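Replication protein A (Methanococcus maripaludis, PDB 3E0E) probably binds DNA, this chain being one OB-fold domain of the longer replication protein. Local coordinates at residues N2-E7 against D46-I51; S13-A18 against I69-G74; P25-S30 against G37-L42; G53-E58 against I85-I90. All blocks are in the same frame, centred on the assembly; numbering follows the deposited sequence.

From the N terminus, 2-7 runs ahead of the long strand 12-29 and is held by the turn at 46-51; contact 1 thus closes a loop around the first hairpin of an OB-fold barrel. Contact 2 pairs 13-18 with 69-74, and its loop crosses that of contact 1. Contact 3, where 25-30 meets 37-42, closes the short far end of the hairpin and lies within both of those loops. Contact 4 opens only after contacts 1 and 3 have closed, but it crosses contact 2: it joins 53-58 to 85-90, in parallel along the first of the last two strands. Backbone bonds tie contact 4 to contacts 2 and 3, completing the curled sheet.

Contact 1 of 4, residues N2-E7 against D46-I51; sequences NYKISE and DDTGSI
Asp46 and Thr48 offer side-chain acceptors to two consecutive backbone N-H groups, those of Ile5 and Ser6, and so fasten the N-terminal 3-10 turn to the link between strands 37-46 and 49-56 of the OB fold. The link holds an Asx turn: Asp46 OD1 accepts from Thr48 N and from the Thr48 hydroxyl OG1, both at 2.7 Å and from the same face of the carboxylate, with Gly49 N a weak third donor. Asp46 OD2 spends its syn lone pair on Ile5 N, 2.8 Å away and nearly straight at 168°. Having given its proton to Asp46, Thr48 OG1 accepts from Ser6 N at 3.0 Å. An alanine in place of Asp46 would probably leave Ile5 N without its acceptor and the Thr48 hydroxyl able to turn. On the outer side Lys4 NZ makes a weak salt bridge to Asp47 OD2, and one water accepts from both Lys4 NZ and Asp47 N. Lys4 N is satisfied within its own turn by Glu7 OE1, at 2.9 Å. Beneath these polar groups Ile5, which also touches Ile16, sets its CD1 3.9 Å from Ile51 CG2.

Contact 2 of 4, residues S13-A18 against I69-G74; sequences SGTINA and IAEVSG
The amide of Asn17 and the carboxylate of Glu71 stand side by side on one face of an OB-fold sheet, their planes turned 81° apart, so the two flat groups do not stack. The amide instead brings its oxygen to the neighbouring strand: Asn17 OD1 lies 3.5 Å from Glu71 CG. Thr15 CG2 comes equally close to the same methylene, so Glu71 CG meets both a methyl and an amide oxygen. Extended beyond CG, the glutamate carries its carboxylate away from the strand.

The same face also holds a hydrogen bond between side chains. Thr15 has OG1 anti to its carbonyl carbon (chi1 -56°), and from there the hydroxyl donates to Ser73 OG at 2.7 Å, within a non-hydrogen-bonded pair whose CA atoms are only 4.1 Å apart. The antiparallel ladder beneath joins the first long strand of the barrel to 69-78 through three hydrogen-bonded pairs: Gly14 with Gly74, Ile16 with Val72, and Ala18 with Ala70. Each pair is bonded both ways, and the bond from Val72 N to Ile16 O is almost linear at 172°.

Ile16, Ala18, Ala70 and Val72 turn to the opposite face and enter the barrel interior, where Leu44 meets Ala18 and Val72, and Ile90 covers Ala70 and Val72. Outside the pair, Thr15 bonds through its backbone to Tyr3, which adds the N-terminal strand to the sheet. On the inner face Ile16 and Val72 point the same way, Ile16 CG1 lying 4.1 Å from Val72 CB.

Contact 3 of 4, residues P25-S30 against G37-L42; sequences PKKEFS and GQLKSL
Phe29 lies over Gly37 near the far end of the first beta hairpin of the OB fold, beside the loop between the first two long strands. Backbone bonds come first: Lys27 with Leu39 and Phe29 with Gly37 are antiparallel hydrogen-bonded pairs, each bonded both ways, the shortest bond being Lys27 N to Leu39 O at 2.7 Å.

The aromatic contact is a CH-pi interaction. With CG between its backbone N and carbonyl carbon (chi1 53°), the Phe29 ring turns back over the partner strand and receives Gly37 CA over its face, 4.2 Å from the ring centre and 20° off the normal. A CB on Gly37 would run into Phe29 CE1. Farther along, Phe29 CE2 touches Leu39 CB at 4.2 Å.

Polar contacts gather around Gln38 and Glu28, which share the other face. The Lys26 chain passes slantwise over the end of Gln38, and its NZ makes a salt bridge to Asp61 as well as a weak one to Glu28 OE2 at 3.4 Å. An alanine here would probably leave Asp61 without its positive mate and Glu28 without the weaker one. Nearer the backbone, Lys26 CB rests 3.9 Å from Lys40 CG, while the amine of Lys40 goes to the carbonyls of Ala60 and Phe62.

Water also joins the strands, beside Ser41, whose backbone bonds on to Tyr24. One molecule donates to Pro25 O and accepts from Ser41 N and Lys27 NZ; a second accepts from Lys27 NZ at 2.9 Å and lies 2.7 Å from Ser41 OG.

Contact 4 of 4, residues G53-E58 against I85-I90; sequences GTLWNE and ISVDNI
Closure of the OB-fold barrel depends on this parallel pairing of strands 49-56 and 83-87, in which Thr54 bonds to Ile85 and Val87. Thr54 N donates to Ile85 O and Thr54 O accepts from Val87 N, both at 3.0 Å, so one threonine grips the residues before and after Ser86. The short strand segments diverge by 27°, and the next rung is bridged rather than direct: a water accepts from Trp56 N and donates to Val87 O at 2.6 Å.

Toward the interior, Leu55 meets the far strand through one methyl. Its CD2 comes 3.8 Å from Val87 CG1 and 4.1 Å from Ile90 CG2. Val72 also packs on Val87 and Ile90, and Leu42 on Leu55, so side chains from five of the barrel's strands converge here. At Gly53 the strands run close, its CA lying 3.6 Å from Ile85 CG2.

Beyond Val87 the chain turns a corner at Asp88, where Asp88 and Asn89 both face Ser73 in a classic beta bulge; this swings Ile90 back over the core. The other face carries Thr54 and Ser86, and Trp56, next to them, is exposed, though its indole also touches Leu39. Ser86 OG, anti to its own backbone N, sits at the ring edge near the indole plane and accepts a weak bond from Trp56 NE1 at 3.2 Å.

Contact 1 of 4, residues N2-E7 against D46-I51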
loop_
_atom_site.group_PDB
_atom_site.type_symbol
_atom_site.label_atom_id
_atom_site.label_comp_id
_atom_site.label_asym_id
_atom_site.label_seq_id
_atom_site.Cartn_x
_atom_site.Cartn_y
_atom_site.Cartn_z
ATOM N N ASN A 2 -5.727 -0.407 -14.379
ATOM C CA ASN A 2 -5.213 -0.957 -13.139
ATOM C C ASN A 2 -3.843 -1.504 -13.504
ATOM O O ASN A 2 -3.642 -2.006 -14.607
ATOM C CB ASN A 2 -6.132 -2.064 -12.625
ATOM C CG ASN A 2 -7.515 -1.547 -12.284
ATOM O OD1 ASN A 2 -7.658 -0.586 -11.526
ATOM N ND2 ASN A 2 -8.541 -2.179 -12.842
ATOM N N TYR A 3 -2.897 -1.391 -12.585
ATOM C CA TYR A 3 -1.545 -1.847 -12.848
ATOM C C TYR A 3 -1.142 -3.092 -12.097
ATOM O O TYR A 3 -1.652 -3.378 -11.014
ATOM C CB TYR A 3 -0.547 -0.755 -12.471
ATOM C CG TYR A 3 -0.434 0.376 -13.457
ATOM C CD1 TYR A 3 0.216 0.198 -14.675
ATOM C CD2 TYR A 3 -0.927 1.638 -13.152
ATOM C CE1 TYR A 3 0.384 1.254 -15.558
ATOM C CE2 TYR A 3 -0.763 2.704 -14.031
ATOM C CZ TYR A 3 -0.101 2.504 -15.226
ATOM O OH TYR A 3 0.122 3.562 -16.073
ATOM N N LYS A 4 -0.223 -3.836 -12.699
ATOM C CA LYS A 4 0.343 -5.002 -12.051
ATOM C C LYS A 4 1.578 -4.370 -11.426
ATOM O O LYS A 4 2.120 -3.398 -11.962
ATOM C CB LYS A 4 0.734 -6.065 -13.079
ATOM C CG LYS A 4 -0.451 -6.792 -13.702
ATOM C CD LYS A 4 -1.213 -7.593 -12.648
ATOM C CE LYS A 4 -2.342 -8.412 -13.255
ATOM N NZ LYS A 4 -3.039 -9.227 -12.216
ATOM N N ILE A 5 2.018 -4.892 -10.292
ATOM C CA ILE A 5 3.175 -4.331 -9.619
ATOM C C ILE A 5 4.409 -4.276 -10.516
ATOM O O ILE A 5 5.204 -3.347 -10.418
ATOM C CB ILE A 5 3.481 -5.118 -8.327
ATOM C CG1 ILE A 5 2.346 -4.894 -7.319
ATOM C CG2 ILE A 5 4.820 -4.687 -7.748
ATOM C CD1 ILE A 5 2.440 -5.745 -6.054
ATOM N N SER A 6 4.556 -5.254 -11.406
ATOM C CA SER A 6 5.709 -5.281 -12.303
ATOM C C SER A 6 5.680 -4.152 -13.331
ATOM O O SER A 6 6.701 -3.838 -13.944
ATOM C CB SER A 6 5.781 -6.623 -13.034
ATOM O OG SER A 6 4.646 -6.820 -13.863
ATOM N N GLU A 7 4.515 -3.538 -13.517
ATOM C CA GLU A 7 4.376 -2.462 -14.492
ATOM C C GLU A 7 4.621 -1.085 -13.895
ATOM O O GLU A 7 4.739 -0.100 -14.619
ATOM C CB GLU A 7 2.979 -2.505 -15.115
ATOM C CG GLU A 7 2.618 -3.857 -15.707
ATOM C CD GLU A 7 1.213 -3.886 -16.284
ATOM O OE1 GLU A 7 0.262 -3.517 -15.562
ATOM O OE2 GLU A 7 1.058 -4.287 -17.457
ATOM N N ASP A 46 1.245 -9.220 -5.815
ATOM C CA ASP A 46 0.277 -9.722 -6.781
ATOM C C ASP A 46 1.005 -10.812 -7.555
ATOM O O ASP A 46 2.084 -11.227 -7.134
ATOM C CB ASP A 46 -0.296 -8.623 -7.706
ATOM C CG ASP A 46 0.739 -7.948 -8.591
ATOM O OD1 ASP A 46 1.859 -8.461 -8.785
ATOM O OD2 ASP A 46 0.395 -6.876 -9.128
ATOM N N ASP A 47 0.438 -11.291 -8.658
ATOM C CA ASP A 47 1.088 -12.365 -9.401
ATOM C C ASP A 47 2.319 -11.963 -10.203
ATOM O O ASP A 47 2.924 -12.808 -10.864
ATOM C CB ASP A 47 0.079 -13.066 -10.324
ATOM C CG ASP A 47 -0.551 -12.124 -11.334
ATOM O OD1 ASP A 47 -1.312 -12.610 -12.202
ATOM O OD2 ASP A 47 -0.296 -10.904 -11.267
ATOM N N THR A 48 2.708 -10.692 -10.132
ATOM C CA THR A 48 3.867 -10.211 -10.882
ATOM C C THR A 48 5.001 -9.664 -10.026
ATOM O O THR A 48 6.107 -9.451 -10.521
ATOM C CB THR A 48 3.472 -9.102 -11.877
ATOM O OG1 THR A 48 3.119 -7.913 -11.156
ATOM C CG2 THR A 48 2.296 -9.544 -12.730
ATOM N N GLY A 49 4.736 -9.419 -8.750
ATOM C CA GLY A 49 5.785 -8.896 -7.895
ATOM C C GLY A 49 5.292 -8.415 -6.550
ATOM O O GLY A 49 4.158 -8.686 -6.160
ATOM N N SER A 50 6.155 -7.698 -5.841
ATOM C CA SER A 50 5.817 -7.179 -4.526
ATOM C C SER A 50 6.345 -5.757 -4.386
ATOM O O SER A 50 7.299 -5.364 -5.061
ATOM C CB SER A 50 6.428 -8.064 -3.443
ATOM O OG SER A 50 7.840 -8.087 -3.552
ATOM N N ILE A 51 5.726 -4.988 -3.501
ATOM C CA ILE A 51 6.143 -3.612 -3.290
ATOM C C ILE A 51 5.685 -3.139 -1.915
ATOM O O ILE A 51 4.685 -3.626 -1.390
ATOM C CB ILE A 51 5.534 -2.705 -4.373
ATOM C CG1 ILE A 51 6.090 -1.284 -4.259
ATOM C CG2 ILE A 51 4.011 -2.695 -4.239
ATOM C CD1 ILE A 51 5.670 -0.383 -5.390
HETATM O O HOH W 1 -2.061 -5.426 -9.267
HETATM O O HOH W 2 -2.308 -10.496 -9.525
#

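Contact 2 of 4, residues S13-A18 against I69-G74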
loop_
_atom_site.group_PDB
_atom_site.type_symbol
_atom_site.label_atom_id
_atom_site.label_comp_id
_atom_site.label_asym_id
_atom_site.label_seq_id
_atom_site.Cartn_x
_atom_site.Cartn_y
_atom_site.Cartn_z
ATOM N N SER A 13 1.560 7.480 -10.960
ATOM C CA SER A 13 0.435 7.423 -10.043
ATOM C C SER A 13 -0.569 6.450 -10.633
ATOM O O SER A 13 -0.992 6.600 -11.775
ATOM C CB SER A 13 -0.193 8.804 -9.870
ATOM O OG SER A 13 0.651 9.631 -9.086
ATOM N N GLY A 14 -0.943 5.445 -9.854
ATOM C CA GLY A 14 -1.884 4.468 -10.351
ATOM C C GLY A 14 -2.502 3.642 -9.250
ATOM O O GLY A 14 -2.342 3.936 -8.062
ATOM N N THR A 15 -3.196 2.586 -9.652
ATOM C CA THR A 15 -3.869 1.713 -8.712
ATOM C C THR A 15 -3.455 0.274 -8.968
ATOM O O THR A 15 -3.278 -0.130 -10.114
ATOM C CB THR A 15 -5.403 1.816 -8.882
ATOM O OG1 THR A 15 -5.812 3.180 -8.735
ATOM C CG2 THR A 15 -6.116 0.966 -7.847
ATOM N N ILE A 16 -3.285 -0.488 -7.895
ATOM C CA ILE A 16 -2.943 -1.900 -8.006
ATOM C C ILE A 16 -3.890 -2.655 -7.085
ATOM O O ILE A 16 -4.336 -2.113 -6.073
ATOM C CB ILE A 16 -1.489 -2.215 -7.555
ATOM C CG1 ILE A 16 -1.268 -1.769 -6.104
ATOM C CG2 ILE A 16 -0.495 -1.568 -8.509
ATOM C CD1 ILE A 16 0.059 -2.230 -5.526
ATOM N N ASN A 17 -4.215 -3.890 -7.452
ATOM C CA ASN A 17 -5.079 -4.733 -6.633
ATOM C C ASN A 17 -4.109 -5.782 -6.135
ATOM O O ASN A 17 -3.649 -6.625 -6.906
ATOM C CB ASN A 17 -6.183 -5.376 -7.478
ATOM C CG ASN A 17 -7.085 -4.350 -8.118
ATOM O OD1 ASN A 17 -7.207 -3.226 -7.629
ATOM N ND2 ASN A 17 -7.737 -4.730 -9.211
ATOM N N ALA A 18 -3.792 -5.728 -4.848
ATOM C CA ALA A 18 -2.806 -6.639 -4.301
ATOM C C ALA A 18 -3.105 -7.198 -2.926
ATOM O O ALA A 18 -3.842 -6.616 -2.140
ATOM C CB ALA A 18 -1.451 -5.942 -4.279
ATOM N N ILE A 69 -7.164 -8.558 0.205
ATOM C CA ILE A 69 -6.806 -8.151 -1.143
ATOM C C ILE A 69 -7.332 -6.723 -1.207
ATOM O O ILE A 69 -8.529 -6.476 -1.058
ATOM C CB ILE A 69 -7.479 -9.030 -2.209
ATOM C CG1 ILE A 69 -7.075 -10.489 -1.987
ATOM C CG2 ILE A 69 -7.049 -8.573 -3.599
ATOM C CD1 ILE A 69 -7.666 -11.460 -2.969
ATOM N N ALA A 70 -6.424 -5.779 -1.409
ATOM C CA ALA A 70 -6.809 -4.385 -1.417
ATOM C C ALA A 70 -6.569 -3.643 -2.715
ATOM O O ALA A 70 -5.683 -3.991 -3.497
ATOM C CB ALA A 70 -6.091 -3.666 -0.276
ATOM N N GLU A 71 -7.387 -2.616 -2.928
ATOM C CA GLU A 71 -7.259 -1.746 -4.084
ATOM C C GLU A 71 -6.485 -0.569 -3.520
ATOM O O GLU A 71 -7.001 0.188 -2.701
ATOM C CB GLU A 71 -8.626 -1.277 -4.572
ATOM C CG GLU A 71 -8.550 -0.512 -5.878
ATOM C CD GLU A 71 -9.916 -0.174 -6.437
ATOM O OE1 GLU A 71 -9.983 0.287 -7.595
ATOM O OE2 GLU A 71 -10.918 -0.370 -5.719
ATOM N N VAL A 72 -5.238 -0.431 -3.951
ATOM C CA VAL A 72 -4.368 0.626 -3.461
ATOM C C VAL A 72 -4.027 1.622 -4.554
ATOM O O VAL A 72 -3.437 1.254 -5.560
ATOM C CB VAL A 72 -3.044 0.035 -2.925
ATOM C CG1 VAL A 72 -2.168 1.139 -2.390
ATOM C CG2 VAL A 72 -3.327 -1.000 -1.843
ATOM N N SER A 73 -4.391 2.883 -4.347
ATOM C CA SER A 73 -4.106 3.931 -5.318
ATOM C C SER A 73 -3.073 4.860 -4.708
ATOM O O SER A 73 -3.195 5.246 -3.553
ATOM C CB SER A 73 -5.376 4.718 -5.638
ATOM O OG SER A 73 -6.380 3.867 -6.157
ATOM N N GLY A 74 -2.054 5.218 -5.478
ATOM C CA GLY A 74 -1.041 6.092 -4.930
ATOM C C GLY A 74 0.040 6.491 -5.906
ATOM O O GLY A 74 -0.071 6.250 -7.107
#

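Contact 3 of 4, residues P25-S30 against G37-L42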
loop_
_atom_site.group_PDB
_atom_site.type_symbol
_atom_site.label_atom_id
_atom_site.label_comp_id
_atom_site.label_asym_id
_atom_site.label_seq_id
_atom_site.Cartn_x
_atom_site.Cartn_y
_atom_site.Cartn_z
ATOM N N PRO A 25 3.730 -2.534 12.428
ATOM C CA PRO A 25 3.217 -1.668 13.491
ATOM C C PRO A 25 3.230 -0.202 13.097
ATOM O O PRO A 25 4.194 0.281 12.499
ATOM C CB PRO A 25 4.163 -1.951 14.650
ATOM C CG PRO A 25 4.564 -3.369 14.421
ATOM C CD PRO A 25 4.808 -3.399 12.936
ATOM N N LYS A 26 2.155 0.499 13.441
ATOM C CA LYS A 26 2.028 1.917 13.143
ATOM C C LYS A 26 3.054 2.707 13.951
ATOM O O LYS A 26 3.327 2.388 15.111
ATOM C CB LYS A 26 0.615 2.398 13.492
ATOM C CG LYS A 26 0.345 3.849 13.172
ATOM C CD LYS A 26 -1.058 4.271 13.596
ATOM C CE LYS A 26 -1.278 4.131 15.098
ATOM N NZ LYS A 26 -2.503 4.868 15.550
ATOM N N LYS A 27 3.621 3.734 13.331
ATOM C CA LYS A 27 4.609 4.582 13.988
ATOM C C LYS A 27 4.057 5.999 14.050
ATOM O O LYS A 27 3.659 6.554 13.030
ATOM C CB LYS A 27 5.917 4.555 13.198
ATOM C CG LYS A 27 6.524 3.162 13.086
ATOM C CD LYS A 27 7.648 3.120 12.071
ATOM C CE LYS A 27 8.270 1.734 11.991
ATOM N NZ LYS A 27 7.257 0.699 11.641
ATOM N N GLU A 28 4.026 6.582 15.246
ATOM C CA GLU A 28 3.514 7.932 15.414
ATOM C C GLU A 28 4.649 8.887 15.698
ATOM O O GLU A 28 5.630 8.523 16.346
ATOM C CB GLU A 28 2.500 7.979 16.549
ATOM C CG GLU A 28 1.264 7.164 16.265
ATOM C CD GLU A 28 0.142 7.486 17.211
ATOM O OE1 GLU A 28 -0.144 8.687 17.395
ATOM O OE2 GLU A 28 -0.454 6.541 17.763
ATOM N N PHE A 29 4.505 10.119 15.227
ATOM C CA PHE A 29 5.556 11.105 15.401
ATOM C C PHE A 29 5.037 12.525 15.225
ATOM O O PHE A 29 3.854 12.738 14.980
ATOM C CB PHE A 29 6.652 10.819 14.376
ATOM C CG PHE A 29 6.143 10.733 12.966
ATOM C CD1 PHE A 29 6.113 11.857 12.153
ATOM C CD2 PHE A 29 5.659 9.532 12.457
ATOM C CE1 PHE A 29 5.613 11.791 10.854
ATOM C CE2 PHE A 29 5.154 9.456 11.158
ATOM C CZ PHE A 29 5.132 10.587 10.357
ATOM N N SER A 30 5.938 13.492 15.358
ATOM C CA SER A 30 5.594 14.901 15.192
ATOM C C SER A 30 6.394 15.479 14.035
ATOM O O SER A 30 7.519 15.048 13.777
ATOM C CB SER A 30 5.904 15.687 16.468
ATOM O OG SER A 30 5.006 15.346 17.507
ATOM N N GLY A 37 1.788 13.210 12.963
ATOM C CA GLY A 37 1.797 12.312 11.821
ATOM C C GLY A 37 1.863 10.848 12.217
ATOM O O GLY A 37 2.198 10.517 13.352
ATOM N N GLN A 38 1.529 9.972 11.273
ATOM C CA GLN A 38 1.555 8.529 11.501
ATOM C C GLN A 38 1.998 7.819 10.238
ATOM O O GLN A 38 1.874 8.352 9.141
ATOM C CB GLN A 38 0.167 7.984 11.837
ATOM C CG GLN A 38 -0.530 8.603 13.008
ATOM C CD GLN A 38 -1.745 7.797 13.405
ATOM O OE1 GLN A 38 -2.656 7.568 12.597
ATOM N NE2 GLN A 38 -1.766 7.350 14.648
ATOM N N LEU A 39 2.501 6.601 10.408
ATOM C CA LEU A 39 2.931 5.772 9.287
ATOM C C LEU A 39 2.639 4.314 9.584
ATOM O O LEU A 39 2.926 3.824 10.672
ATOM C CB LEU A 39 4.440 5.923 9.020
ATOM C CG LEU A 39 5.122 4.959 8.028
ATOM C CD1 LEU A 39 5.280 3.583 8.656
ATOM C CD2 LEU A 39 4.343 4.885 6.726
ATOM N N LYS A 40 2.070 3.620 8.606
ATOM C CA LYS A 40 1.798 2.197 8.735
ATOM C C LYS A 40 2.281 1.616 7.411
ATOM O O LYS A 40 1.768 1.976 6.351
ATOM C CB LYS A 40 0.297 1.936 8.909
ATOM C CG LYS A 40 -0.049 0.910 9.988
ATOM C CD LYS A 40 -0.731 -0.332 9.426
ATOM C CE LYS A 40 -2.132 -0.052 8.890
ATOM N NZ LYS A 40 -3.211 -0.298 9.901
ATOM N N SER A 41 3.292 0.756 7.464
ATOM C CA SER A 41 3.812 0.142 6.252
ATOM C C SER A 41 3.134 -1.190 5.958
ATOM O O SER A 41 2.786 -1.944 6.867
ATOM C CB SER A 41 5.324 -0.079 6.365
ATOM O OG SER A 41 6.007 1.149 6.540
ATOM N N LEU A 42 2.959 -1.470 4.672
ATOM C CA LEU A 42 2.353 -2.714 4.221
ATOM C C LEU A 42 3.264 -3.325 3.176
ATOM O O LEU A 42 3.973 -2.610 2.473
ATOM C CB LEU A 42 1.001 -2.463 3.546
ATOM C CG LEU A 42 -0.105 -1.748 4.316
ATOM C CD1 LEU A 42 -1.368 -1.671 3.452
ATOM C CD2 LEU A 42 -0.379 -2.493 5.605
HETATM O O HOH W 3 4.792 0.661 9.863
HETATM O O HOH W 4 7.489 0.935 8.744
#

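Contact 4 of 4, residues G53-E58 against I85-I90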
loop_
_atom_site.group_PDB
_atom_site.type_symbol
_atom_site.label_atom_id
_atom_site.label_comp_id
_atom_site.label_asym_id
_atom_site.label_seq_id
_atom_site.Cartn_x
_atom_site.Cartn_y
_atom_site.Cartn_z
ATOM N N GLY A 53 4.068 -0.505 0.644
ATOM C CA GLY A 53 3.052 0.527 0.566
ATOM C C GLY A 53 3.093 1.319 1.856
ATOM O O GLY A 53 3.256 0.735 2.923
ATOM N N THR A 54 2.965 2.640 1.772
ATOM C CA THR A 54 2.993 3.459 2.974
ATOM C C THR A 54 1.679 4.206 3.207
ATOM O O THR A 54 1.242 5.013 2.383
ATOM C CB THR A 54 4.166 4.468 2.946
ATOM O OG1 THR A 54 4.082 5.283 1.772
ATOM C CG2 THR A 54 5.498 3.728 2.949
ATOM N N LEU A 55 1.053 3.902 4.337
ATOM C CA LEU A 55 -0.203 4.520 4.742
ATOM C C LEU A 55 0.177 5.661 5.670
ATOM O O LEU A 55 0.834 5.440 6.685
ATOM C CB LEU A 55 -1.070 3.507 5.494
ATOM C CG LEU A 55 -1.583 2.289 4.721
ATOM C CD1 LEU A 55 -2.193 1.298 5.692
ATOM C CD2 LEU A 55 -2.604 2.723 3.671
ATOM N N TRP A 56 -0.230 6.877 5.327
ATOM C CA TRP A 56 0.123 8.031 6.141
ATOM C C TRP A 56 -1.033 8.636 6.917
ATOM O O TRP A 56 -2.190 8.582 6.496
ATOM C CB TRP A 56 0.749 9.129 5.273
ATOM C CG TRP A 56 1.960 8.689 4.525
ATOM C CD1 TRP A 56 2.017 8.266 3.230
ATOM C CD2 TRP A 56 3.297 8.624 5.030
ATOM N NE1 TRP A 56 3.309 7.942 2.894
ATOM C CE2 TRP A 56 4.116 8.152 3.981
ATOM C CE3 TRP A 56 3.884 8.920 6.269
ATOM C CZ2 TRP A 56 5.494 7.968 4.132
ATOM C CZ3 TRP A 56 5.256 8.737 6.419
ATOM C CH2 TRP A 56 6.044 8.264 5.354
ATOM N N ASN A 57 -0.686 9.208 8.062
ATOM C CA ASN A 57 -1.630 9.875 8.938
ATOM C C ASN A 57 -2.899 9.060 9.199
ATOM O O ASN A 57 -2.808 7.948 9.711
ATOM C CB ASN A 57 -1.932 11.256 8.358
ATOM C CG ASN A 57 -0.660 12.014 7.992
ATOM O OD1 ASN A 57 0.332 11.979 8.730
ATOM N ND2 ASN A 57 -0.682 12.700 6.854
ATOM N N GLU A 58 -4.076 9.580 8.862
ATOM C CA GLU A 58 -5.302 8.827 9.131
ATOM C C GLU A 58 -5.375 7.450 8.469
ATOM O O GLU A 58 -5.940 6.518 9.035
ATOM C CB GLU A 58 -6.545 9.634 8.744
ATOM C CG GLU A 58 -6.594 10.067 7.298
ATOM C CD GLU A 58 -6.217 11.519 7.128
ATOM O OE1 GLU A 58 -7.073 12.299 6.658
ATOM O OE2 GLU A 58 -5.071 11.884 7.468
ATOM N N ILE A 85 5.000 2.542 -2.893
ATOM C CA ILE A 85 3.834 3.295 -3.305
ATOM C C ILE A 85 3.281 4.059 -2.106
ATOM O O ILE A 85 2.932 3.463 -1.081
ATOM C CB ILE A 85 2.758 2.365 -3.919
ATOM C CG1 ILE A 85 1.533 3.187 -4.328
ATOM C CG2 ILE A 85 2.392 1.255 -2.935
ATOM C CD1 ILE A 85 0.587 2.450 -5.255
ATOM N N SER A 86 3.240 5.383 -2.233
ATOM C CA SER A 86 2.712 6.247 -1.183
ATOM C C SER A 86 1.216 6.211 -1.424
ATOM O O SER A 86 0.732 6.676 -2.456
ATOM C CB SER A 86 3.253 7.668 -1.330
ATOM O OG SER A 86 2.894 8.457 -0.212
ATOM N N VAL A 87 0.487 5.641 -0.474
ATOM C CA VAL A 87 -0.948 5.479 -0.617
ATOM C C VAL A 87 -1.792 6.731 -0.480
ATOM O O VAL A 87 -1.699 7.459 0.516
ATOM C CB VAL A 87 -1.477 4.424 0.378
ATOM C CG1 VAL A 87 -2.945 4.141 0.110
ATOM C CG2 VAL A 87 -0.662 3.152 0.251
ATOM N N ASP A 88 -2.610 6.973 -1.502
ATOM C CA ASP A 88 -3.538 8.104 -1.530
ATOM C C ASP A 88 -4.898 7.586 -1.075
ATOM O O ASP A 88 -5.634 8.265 -0.362
ATOM C CB ASP A 88 -3.670 8.661 -2.950
ATOM C CG ASP A 88 -2.428 9.397 -3.407
ATOM O OD1 ASP A 88 -2.231 9.519 -4.632
ATOM O OD2 ASP A 88 -1.659 9.863 -2.541
ATOM N N ASN A 89 -5.224 6.368 -1.492
ATOM C CA ASN A 89 -6.497 5.761 -1.136
ATOM C C ASN A 89 -6.375 4.245 -1.093
ATOM O O ASN A 89 -5.595 3.653 -1.840
ATOM C CB ASN A 89 -7.572 6.158 -2.155
ATOM C CG ASN A 89 -8.937 5.604 -1.805
ATOM O OD1 ASN A 89 -9.426 4.665 -2.440
ATOM N ND2 ASN A 89 -9.559 6.176 -0.782
ATOM N N ILE A 90 -7.133 3.626 -0.196
ATOM C CA ILE A 90 -7.121 2.175 -0.068
ATOM C C ILE A 90 -8.517 1.655 0.268
ATOM O O ILE A 90 -9.269 2.282 1.021
ATOM C CB ILE A 90 -6.103 1.708 1.014
ATOM C CG1 ILE A 90 -6.089 0.178 1.092
ATOM C CG2 ILE A 90 -6.429 2.343 2.364
ATOM C CD1 ILE A 90 -4.923 -0.378 1.902
HETATM O O HOH W 5 -1.605 7.601 3.133
#